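PDB 5I47: RimK domain protein ATP-grasp from Sphaerobacter thermophilus, which probably binds ATP and metal ions and works as an ATP-grasp ligase of the RimK/LysX type, though its true substrate is not established. Local coordinates for residues 34-37 with 38-41; 80-83 with 84-87; 255-258 with 259-263. One frame throughout, in Å; residues are numbered along the deposited sequence.

Contact 1. Residues 34-37 with 38-41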
loop_
_atom_site.group_PDB
_atom_site.type_symbol
_atom_site.label_atom_id
_atom_site.label_comp_id
_atom_site.label_asym_id
_atom_site.label_seq_id
_atom_site.Cartn_x
_atom_site.Cartn_y
_atom_site.Cartn_z
ATOM N N LEU B 34 -20.233 -3.240 18.410
ATOM C CA LEU B 34 -18.777 -3.249 18.376
ATOM C C LEU B 34 -18.297 -4.508 17.662
ATOM O O LEU B 34 -18.665 -5.624 18.043
ATOM C CB LEU B 34 -18.204 -3.184 19.788
ATOM C CG LEU B 34 -16.678 -3.280 19.886
ATOM C CD1 LEU B 34 -16.015 -2.034 19.325
ATOM C CD2 LEU B 34 -16.235 -3.521 21.315
ATOM N N VAL B 35 -17.495 -4.333 16.617
ATOM C CA VAL B 35 -16.878 -5.443 15.897
ATOM C C VAL B 35 -15.375 -5.219 15.936
ATOM O O VAL B 35 -14.858 -4.303 15.283
ATOM C CB VAL B 35 -17.384 -5.560 14.453
ATOM C CG1 VAL B 35 -16.728 -6.744 13.763
ATOM C CG2 VAL B 35 -18.899 -5.697 14.430
ATOM N N GLN B 36 -14.677 -6.041 16.703
ATOM C CA GLN B 36 -13.237 -5.895 16.847
ATOM C C GLN B 36 -12.539 -6.504 15.638
ATOM O O GLN B 36 -12.728 -7.695 15.362
ATOM C CB GLN B 36 -12.765 -6.558 18.135
ATOM C CG GLN B 36 -13.454 -6.023 19.391
ATOM C CD GLN B 36 -13.103 -6.812 20.642
ATOM O OE1 GLN B 36 -13.429 -7.995 20.760
ATOM N NE2 GLN B 36 -12.434 -6.159 21.584
ATOM N N PRO B 37 -11.753 -5.731 14.881
ATOM C CA PRO B 37 -11.064 -6.307 13.715
ATOM C C PRO B 37 -10.018 -7.342 14.082
ATOM O O PRO B 37 -9.660 -8.161 13.227
ATOM C CB PRO B 37 -10.423 -5.084 13.043
ATOM C CG PRO B 37 -11.171 -3.910 13.572
ATOM C CD PRO B 37 -11.556 -4.276 14.973
ATOM N N ALA B 38 -9.519 -7.340 15.321
ATOM C CA ALA B 38 -8.516 -8.321 15.714
ATOM C C ALA B 38 -9.036 -9.750 15.624
ATOM O O ALA B 38 -8.235 -10.682 15.510
ATOM C CB ALA B 38 -8.025 -8.029 17.132
ATOM N N LYS B 39 -10.352 -9.944 15.657
ATOM C CA LYS B 39 -10.951 -11.269 15.599
ATOM C C LYS B 39 -11.500 -11.603 14.218
ATOM O O LYS B 39 -12.215 -12.600 14.071
ATOM C CB LYS B 39 -12.062 -11.387 16.648
ATOM C CG LYS B 39 -13.316 -10.585 16.317
ATOM C CD LYS B 39 -14.074 -10.152 17.573
ATOM C CE LYS B 39 -15.251 -9.235 17.217
ATOM N NZ LYS B 39 -15.819 -8.530 18.403
ATOM N N LEU B 40 -11.184 -10.801 13.206
ATOM C CA LEU B 40 -11.737 -10.969 11.866
ATOM C C LEU B 40 -10.763 -11.770 11.008
ATOM O O LEU B 40 -9.668 -11.295 10.690
ATOM C CB LEU B 40 -12.041 -9.612 11.236
ATOM C CG LEU B 40 -13.253 -8.867 11.797
ATOM C CD1 LEU B 40 -13.413 -7.520 11.121
ATOM C CD2 LEU B 40 -14.506 -9.701 11.616
ATOM N N ALA B 41 -11.164 -12.984 10.640
ATOM C CA ALA B 41 -10.447 -13.826 9.683
ATOM C C ALA B 41 -11.355 -13.986 8.466
ATOM O O ALA B 41 -12.195 -14.889 8.415
ATOM C CB ALA B 41 -10.072 -15.175 10.292
#
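The carboxamide of Gln36 is met from its CG side by the ammonium end of Lys39, with NZ 3.4 Å from OE1 in a weak hydrogen bond. The other end of this flat group is turned to the protein: NE2 gives its hydrogen bond to Asp12 O, the stronger of the amide's two polar partners. The backbone carbonyls of Gln36 and Pro37 are also approached from over their planes. Lys39 N stands 3.3 Å from Gln36 O, 52° out of the carbonyl plane, and Leu40 N lies 3.0 Å from Pro37 O, again well above the plane. These two successive i to i+3 bonds make a short 3-10 turn, which follows strand 31-35 of the Rossmann-like LysX preATP-grasp domain and bends the chain aside toward the second subunit. The Lys39 chain is extended beyond CG, but its first torsion (chi1 72°) sets CG between the backbone N and the carbonyl carbon, and so lays the chain over the Gln36 backbone, with CG 3.1 Å from Gln36 O. From there it crosses the Gln36 side chain at about a right angle. With a leucine in its place, Gln36 OE1 would probably lose its ammonium partner and the Gln36 backbone the aliphatic cover of the long chain. Beneath the turn, Leu40 packs CD1 on Pro37 CB at 4.3 Å and CD2 on Val35 CG1, also at 4.3 Å, an apolar underside that Phe52 and Ala49 extend. Beyond the turn, Ala41 pairs antiparallel with a strand of the second subunit, and Lys39 packs on Glu116 of that subunit. The chemistry is divided: backbone bonds fix the bend, while the lysine adds a weak polar tie and its aliphatic cover, and likely brings positive charge to the subunit interface.

Contact 2. Residues 80-83 with 84-87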
loop_
_atom_site.group_PDB
_atom_site.type_symbol
_atom_site.label_atom_id
_atom_site.label_comp_id
_atom_site.label_asym_id
_atom_site.label_seq_id
_atom_site.Cartn_x
_atom_site.Cartn_y
_atom_site.Cartn_z
ATOM N N VAL B 80 -17.830 2.695 5.675
ATOM C CA VAL B 80 -17.458 4.100 5.761
ATOM C C VAL B 80 -16.263 4.192 6.702
ATOM O O VAL B 80 -16.363 3.786 7.859
ATOM C CB VAL B 80 -18.624 4.971 6.251
ATOM C CG1 VAL B 80 -18.133 6.368 6.603
ATOM C CG2 VAL B 80 -19.717 5.031 5.196
ATOM N N ASN B 81 -15.135 4.717 6.226
ATOM C CA ASN B 81 -15.008 5.274 4.887
ATOM C C ASN B 81 -14.885 4.203 3.809
ATOM O O ASN B 81 -14.357 3.116 4.056
ATOM C CB ASN B 81 -13.795 6.205 4.824
ATOM C CG ASN B 81 -13.984 7.466 5.641
ATOM O OD1 ASN B 81 -14.754 8.349 5.265
ATOM N ND2 ASN B 81 -13.276 7.562 6.758
ATOM N N ARG B 82 -15.387 4.522 2.615
ATOM C CA ARG B 82 -15.253 3.625 1.476
ATOM C C ARG B 82 -13.780 3.334 1.209
ATOM O O ARG B 82 -12.897 4.134 1.538
ATOM C CB ARG B 82 -15.911 4.234 0.237
ATOM C CG ARG B 82 -15.115 5.353 -0.406
ATOM C CD ARG B 82 -15.902 5.992 -1.547
ATOM N NE ARG B 82 -17.102 6.661 -1.051
ATOM C CZ ARG B 82 -17.134 7.920 -0.625
ATOM N NH1 ARG B 82 -18.274 8.445 -0.184
ATOM N NH2 ARG B 82 -16.030 8.658 -0.640
ATOM N N ALA B 83 -13.521 2.165 0.609
ATOM C CA ALA B 83 -12.152 1.672 0.472
ATOM C C ALA B 83 -11.241 2.710 -0.172
ATOM O O ALA B 83 -10.138 2.980 0.323
ATOM C CB ALA B 83 -12.142 0.373 -0.337
ATOM N N ALA B 84 -11.696 3.317 -1.271
ATOM C CA ALA B 84 -10.854 4.259 -2.005
ATOM C C ALA B 84 -10.487 5.465 -1.152
ATOM O O ALA B 84 -9.348 5.946 -1.205
ATOM C CB ALA B 84 -11.557 4.707 -3.282
ATOM N N THR B 85 -11.441 5.978 -0.371
ATOM C CA THR B 85 -11.140 7.080 0.536
ATOM C C THR B 85 -10.224 6.623 1.665
ATOM O O THR B 85 -9.259 7.316 2.008
ATOM C CB THR B 85 -12.438 7.666 1.089
ATOM O OG1 THR B 85 -13.208 8.211 0.008
ATOM C CG2 THR B 85 -12.148 8.762 2.092
ATOM N N ALA B 86 -10.501 5.451 2.240
ATOM C CA ALA B 86 -9.612 4.895 3.253
ATOM C C ALA B 86 -8.196 4.731 2.722
ATOM O O ALA B 86 -7.231 4.877 3.480
ATOM C CB ALA B 86 -10.156 3.556 3.750
ATOM N N ARG B 87 -8.046 4.435 1.429
ATOM C CA ARG B 87 -6.706 4.354 0.851
ATOM C C ARG B 87 -6.027 5.720 0.835
ATOM O O ARG B 87 -4.822 5.819 1.086
ATOM C CB ARG B 87 -6.768 3.760 -0.558
ATOM C CG ARG B 87 -6.397 2.287 -0.618
ATOM C CD ARG B 87 -6.491 1.710 -2.029
ATOM N NE ARG B 87 -7.763 1.033 -2.267
ATOM C CZ ARG B 87 -8.725 1.501 -3.056
ATOM N NH1 ARG B 87 -8.553 2.648 -3.699
ATOM N NH2 ARG B 87 -9.853 0.820 -3.209
#
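Arg82 O accepts a bond from Ala86 N at 2.8 Å, the straighter of the two helix bonds, with an N-H...O angle of 176°. Arg82 is the N-cap of helix 83-90, and this is the first i to i+4 bond of the helix, which follows edge strand 79-80 of the parallel sheet. One residue on, Arg87 N bonds to Ala83 O at 2.8 Å, less straight, at 145°. The chain enters the helix through a cis peptide between Val80 and Asn81. Thr85, one turn into the helix, faces back to this entry with both branches. Its OG1 sits near the plane of the Arg82 guanidinium, at the edge, and accepts a weak hydrogen bond from NH2 at 2.9 Å; NH2 has its stronger partner in Thr232 O. The bend of the arginine at chi3 (65°) brings the guanidinium round to the threonine. CG2, anti to the Thr85 backbone N, instead rests against Asn81 CB at 4.1 Å. The buried Asn81 takes a hydrogen bond on OD1 from Thr234 N, so Asn81 and Arg82 together tie the preATP-grasp part of the chain to the loop just before strand 235-241. Ala83 and Ala86 pack on alanines of helix 63-74. Arg87 folds back along the helix, and one face of its guanidinium lies over Ala83 O, which stands 3.9 Å above the plane.

Contact 3. Residues 255-258 with 259-263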
loop_
_atom_site.group_PDB
_atom_site.type_symbol
_atom_site.label_atom_id
_atom_site.label_comp_id
_atom_site.label_asym_id
_atom_site.label_seq_id
_atom_site.Cartn_x
_atom_site.Cartn_y
_atom_site.Cartn_z
ATOM N N VAL B 255 -11.712 10.116 14.082
ATOM C CA VAL B 255 -11.698 9.286 15.282
ATOM C C VAL B 255 -12.162 10.069 16.500
ATOM O O VAL B 255 -12.972 9.583 17.293
ATOM C CB VAL B 255 -10.290 8.693 15.497
ATOM C CG1 VAL B 255 -10.229 7.941 16.812
ATOM C CG2 VAL B 255 -9.916 7.773 14.343
ATOM N N ASP B 256 -11.663 11.294 16.664
ATOM C CA ASP B 256 -12.013 12.147 17.795
ATOM C C ASP B 256 -12.970 13.234 17.318
ATOM O O ASP B 256 -12.551 14.189 16.657
ATOM C CB ASP B 256 -10.766 12.775 18.416
ATOM C CG ASP B 256 -9.601 11.812 18.490
ATOM O OD1 ASP B 256 -9.808 10.650 18.904
ATOM O OD2 ASP B 256 -8.476 12.220 18.128
ATOM N N PHE B 257 -14.252 13.092 17.649
ATOM C CA PHE B 257 -15.197 14.197 17.540
ATOM C C PHE B 257 -15.833 14.495 18.893
ATOM O O PHE B 257 -16.978 14.944 18.973
ATOM C CB PHE B 257 -16.255 13.931 16.466
ATOM C CG PHE B 257 -17.030 12.654 16.650
ATOM C CD1 PHE B 257 -18.221 12.644 17.357
ATOM C CD2 PHE B 257 -16.593 11.475 16.069
ATOM C CE1 PHE B 257 -18.948 11.477 17.504
ATOM C CE2 PHE B 257 -17.312 10.303 16.216
ATOM C CZ PHE B 257 -18.492 10.305 16.931
ATOM N N ARG B 258 -15.070 14.255 19.963
ATOM C CA ARG B 258 -15.537 14.524 21.320
ATOM C C ARG B 258 -15.772 16.013 21.536
ATOM O O ARG B 258 -16.857 16.432 21.954
ATOM C CB ARG B 258 -14.506 13.998 22.320
ATOM C CG ARG B 258 -15.070 13.383 23.583
ATOM C CD ARG B 258 -13.937 12.970 24.512
ATOM N NE ARG B 258 -12.956 12.124 23.837
ATOM C CZ ARG B 258 -12.752 10.840 24.115
ATOM N NH1 ARG B 258 -13.452 10.243 25.067
ATOM N NH2 ARG B 258 -11.837 10.153 23.447
ATOM N N SER B 259 -14.750 16.829 21.255
ATOM C CA SER B 259 -14.836 18.263 21.510
ATOM C C SER B 259 -15.958 18.910 20.709
ATOM O O SER B 259 -16.691 19.760 21.229
ATOM C CB SER B 259 -13.497 18.926 21.183
ATOM O OG SER B 259 -13.617 20.339 21.160
ATOM N N LEU B 260 -16.109 18.522 19.440
ATOM C CA LEU B 260 -17.119 19.154 18.598
ATOM C C LEU B 260 -18.527 18.774 19.043
ATOM O O LEU B 260 -19.435 19.611 19.022
ATOM C CB LEU B 260 -16.890 18.782 17.134
ATOM C CG LEU B 260 -17.622 19.660 16.118
ATOM C CD1 LEU B 260 -17.213 21.117 16.280
ATOM C CD2 LEU B 260 -17.365 19.185 14.695
ATOM N N SER B 261 -18.728 17.518 19.453
ATOM C CA SER B 261 -20.007 17.116 20.029
ATOM C C SER B 261 -20.318 17.873 21.311
ATOM O O SER B 261 -21.493 18.044 21.654
ATOM C CB SER B 261 -20.020 15.614 20.306
ATOM O OG SER B 261 -20.370 14.880 19.149
ATOM N N GLY B 262 -19.288 18.334 22.023
ATOM C CA GLY B 262 -19.520 19.086 23.244
ATOM C C GLY B 262 -20.225 20.405 22.997
ATOM O O GLY B 262 -21.035 20.848 23.814
ATOM N N ARG B 263 -19.933 21.053 21.868
ATOM C CA ARG B 263 -20.542 22.337 21.545
ATOM C C ARG B 263 -21.862 22.187 20.801
ATOM O O ARG B 263 -22.216 23.048 19.982
ATOM C CB ARG B 263 -19.563 23.197 20.749
ATOM C CG ARG B 263 -18.163 23.188 21.321
ATOM C CD ARG B 263 -17.253 24.146 20.584
ATOM N NE ARG B 263 -15.861 23.722 20.682
ATOM C CZ ARG B 263 -15.172 23.195 19.677
ATOM N NH1 ARG B 263 -15.740 23.046 18.489
ATOM N NH2 ARG B 263 -13.913 22.821 19.857
#
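Phe257 is the N-cap of the short helix 258-262, which opens just after strand 246-253 of the ATP-grasp domain, and the contact with Ser261 starts the helix. Hydrogen bonds come first. Phe257 O takes Ser261 N at 3.1 Å with an N-H...O angle of 160°, the donor tilted from the carbonyl plane, and the same oxygen receives a second, weak bond from Ser261 OG at 3.4 Å. The hydroxyl can reach back because OG lies beside its own backbone N, chi1 being -84°. One residue further on, Gly262 N bonds only weakly to Arg258 O, at 3.1 Å. The apolar contacts centre on the buried Phe257 ring: Leu21 of helix 16-27 and Val267 and Ala268 of helix 267-275 pack against it, and Leu260 leads into the same hydrophobic region, touching Val267 and Ala191, so the turn joins the ATP-grasp domain to the first helix of the preATP-grasp part. Charges form a looser third group, Arg258 having a long, weak ion pair with Glu17 and Arg263 a similarly long one with Glu194. Ser259 OG is occupied by Tyr209 O, which ties the helix to strand 209-211. Last comes the meeting of a hydroxyl with a ring edge: the same Ser261 OG that bonds to the carbonyl lies in the plane of the Phe257 ring, 3.6 Å from CD1.

All three are local turns at the ends of sheet strands, and none touches another. Contacts 1 and 2 follow opposite edge strands of the parallel sheet, 31-35 and 79-80, their centres 18 Å apart. Contact 3 belongs to the RimK-like range; its nearest atoms come within about 8 Å of contact 2 and about 12 Å of contact 1. Contacts 2 and 3 both knit the two parts of the chain together, and both pack on helix 267-275, while contact 1 faces the second subunit. No nucleotide defines a site here, but in ATP-grasp enzymes the strand leading into contact 3 typically carries metal-binding residues, so contacts 2 and 3 probably lie near the catalytic cleft.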